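Putative polyketide synthase (Brevibacillus brevis, PDB 5HU7) is a dehydratase domain of a trans-AT polyketide synthase that probably removes water from beta-hydroxyacyl intermediates during polyketide chain extension. Local coordinates at residues A259-S264 with L276-C281. Sequence-based numbering, arbitrary orientation.
Sequences ALIRFS and LDIELC
L260 and E279 face each other in an antiparallel ladder, their side chains running side by side in the same direction, with L260 CD2 3.9 Å from E279 OE1. A chi1 of 178° sets L260 CG anti to its backbone N, beside the carbonyl carbon. L260, R262, D277 and E279 point to one face. A water hydrogen-bonds to E279 OE1 (2.7 Å) and to L260 O, while E279 OE2 forms a salt bridge with R290. Reciprocal backbone bonds join L260 to E279 and R262 to D277, the shortest being L260 N to E279 O at 2.8 Å. A259, I261, I278 and L280 point to the other face, where A259 CB meets L280 CD2 at 3.4 Å. The side chains of I261 and L276 cross obliquely, with I261 CG2 4.1 Å from L276 CD1. At the last pair the L276 and F263 side chains run side by side, L276 CD2 lying 3.8 Å from F263 CD1. Beyond it, S264 CB comes within 3.1 Å of D277 OD1, which accepts a bond from G293 N. An alanine in place of D277 would probably leave G293 N without this acceptor and open a gap beside S264. The pair belongs to the C-terminal of two hotdog units, consistent with the family's double-hotdog fold, between strands 188-193 and 287-298; A259, I261, F263 and L276 pack on helix 212-227.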
loop_
_atom_site.group_PDB
_atom_site.type_symbol
_atom_site.label_atom_id
_atom_site.label_comp_id
_atom_site.label_asym_id
_atom_site.label_seq_id
_atom_site.Cartn_x
_atom_site.Cartn_y
_atom_site.Cartn_z
ATOM N N ALA A 259 5.983 28.946 18.804
ATOM C CA ALA A 259 7.279 28.449 18.368
ATOM C C ALA A 259 8.349 29.288 19.059
ATOM O O ALA A 259 8.319 30.506 18.964
ATOM C CB ALA A 259 7.416 28.567 16.852
ATOM N N LEU A 260 9.227 28.653 19.820
ATOM C CA LEU A 260 10.358 29.315 20.458
ATOM C C LEU A 260 11.545 29.031 19.558
ATOM O O LEU A 260 11.809 27.874 19.298
ATOM C CB LEU A 260 10.614 28.767 21.854
ATOM C CG LEU A 260 11.819 29.369 22.609
ATOM C CD1 LEU A 260 11.609 30.814 22.919
ATOM C CD2 LEU A 260 12.068 28.629 23.869
ATOM N N ILE A 261 12.208 30.067 19.031
ATOM C CA ILE A 261 13.323 29.895 18.111
ATOM C C ILE A 261 14.548 30.512 18.753
ATOM O O ILE A 261 14.488 31.634 19.250
ATOM C CB ILE A 261 13.041 30.554 16.727
ATOM C CG1 ILE A 261 11.738 30.026 16.074
ATOM C CG2 ILE A 261 14.221 30.342 15.776
ATOM C CD1 ILE A 261 11.073 31.042 15.193
ATOM N N ARG A 262 15.666 29.782 18.694
ATOM C CA ARG A 262 16.957 30.179 19.248
ATOM C C ARG A 262 18.045 29.749 18.271
ATOM O O ARG A 262 17.812 28.914 17.390
ATOM C CB ARG A 262 17.231 29.392 20.556
ATOM C CG ARG A 262 16.302 29.656 21.740
ATOM C CD ARG A 262 16.778 28.812 22.916
ATOM N NE ARG A 262 15.892 28.811 24.094
ATOM C CZ ARG A 262 15.850 29.743 25.048
ATOM N NH1 ARG A 262 16.623 30.826 24.966
ATOM N NH2 ARG A 262 15.019 29.611 26.082
ATOM N N PHE A 263 19.256 30.222 18.504
ATOM C CA PHE A 263 20.433 29.755 17.772
ATOM C C PHE A 263 20.909 28.528 18.519
ATOM O O PHE A 263 20.896 28.534 19.756
ATOM C CB PHE A 263 21.568 30.770 17.791
ATOM C CG PHE A 263 21.299 31.956 16.925
ATOM C CD1 PHE A 263 21.373 31.849 15.538
ATOM C CD2 PHE A 263 20.939 33.180 17.490
ATOM C CE1 PHE A 263 21.085 32.945 14.728
ATOM C CE2 PHE A 263 20.698 34.280 16.686
ATOM C CZ PHE A 263 20.766 34.154 15.306
ATOM N N SER A 264 21.337 27.486 17.780
ATOM C CA SER A 264 21.845 26.246 18.386
ATOM C C SER A 264 23.236 26.519 18.966
ATOM O O SER A 264 23.992 27.303 18.380
ATOM C CB SER A 264 21.859 25.112 17.358
ATOM O OG SER A 264 22.954 25.224 16.469
ATOM N N LEU A 276 19.659 26.633 13.868
ATOM C CA LEU A 276 18.641 26.923 14.864
ATOM C C LEU A 276 18.091 25.743 15.621
ATOM O O LEU A 276 18.069 24.616 15.123
ATOM C CB LEU A 276 17.454 27.621 14.181
ATOM C CG LEU A 276 17.796 28.804 13.309
ATOM C CD1 LEU A 276 16.613 29.263 12.571
ATOM C CD2 LEU A 276 18.363 29.962 14.153
ATOM N N ASP A 277 17.570 26.042 16.816
ATOM C CA ASP A 277 16.807 25.136 17.648
ATOM C C ASP A 277 15.381 25.727 17.688
ATOM O O ASP A 277 15.235 26.927 17.922
ATOM C CB ASP A 277 17.383 25.043 19.042
ATOM C CG ASP A 277 18.744 24.370 19.130
ATOM O OD1 ASP A 277 19.206 23.791 18.090
ATOM O OD2 ASP A 277 19.314 24.336 20.249
ATOM N N ILE A 278 14.359 24.904 17.374
ATOM C CA ILE A 278 12.966 25.310 17.340
ATOM C C ILE A 278 12.165 24.367 18.203
ATOM O O ILE A 278 12.203 23.157 17.979
ATOM C CB ILE A 278 12.415 25.341 15.891
ATOM C CG1 ILE A 278 13.268 26.259 15.014
ATOM C CG2 ILE A 278 10.945 25.804 15.854
ATOM C CD1 ILE A 278 12.853 26.332 13.557
ATOM N N GLU A 279 11.399 24.924 19.148
ATOM C CA GLU A 279 10.485 24.181 19.999
ATOM C C GLU A 279 9.074 24.673 19.699
ATOM O O GLU A 279 8.831 25.880 19.712
ATOM C CB GLU A 279 10.840 24.362 21.475
ATOM C CG GLU A 279 11.969 23.431 21.859
ATOM C CD GLU A 279 12.905 23.909 22.945
ATOM O OE1 GLU A 279 13.386 25.058 22.858
ATOM O OE2 GLU A 279 13.199 23.116 23.861
ATOM N N LEU A 280 8.168 23.743 19.399
ATOM C CA LEU A 280 6.796 24.025 19.053
ATOM C C LEU A 280 5.947 23.475 20.177
ATOM O O LEU A 280 6.024 22.288 20.446
ATOM C CB LEU A 280 6.445 23.348 17.717
ATOM C CG LEU A 280 7.355 23.696 16.541
ATOM C CD1 LEU A 280 6.928 22.961 15.302
ATOM C CD2 LEU A 280 7.333 25.194 16.235
ATOM N N CYS A 281 5.171 24.333 20.858
ATOM C CA CYS A 281 4.350 23.923 21.976
ATOM C C CYS A 281 2.910 24.395 21.841
ATOM O O CYS A 281 2.579 25.182 20.952
ATOM C CB CYS A 281 4.977 24.452 23.257
ATOM S SG CYS A 281 4.843 26.248 23.441
HETATM O O HOH W 1 14.188 26.837 21.018
#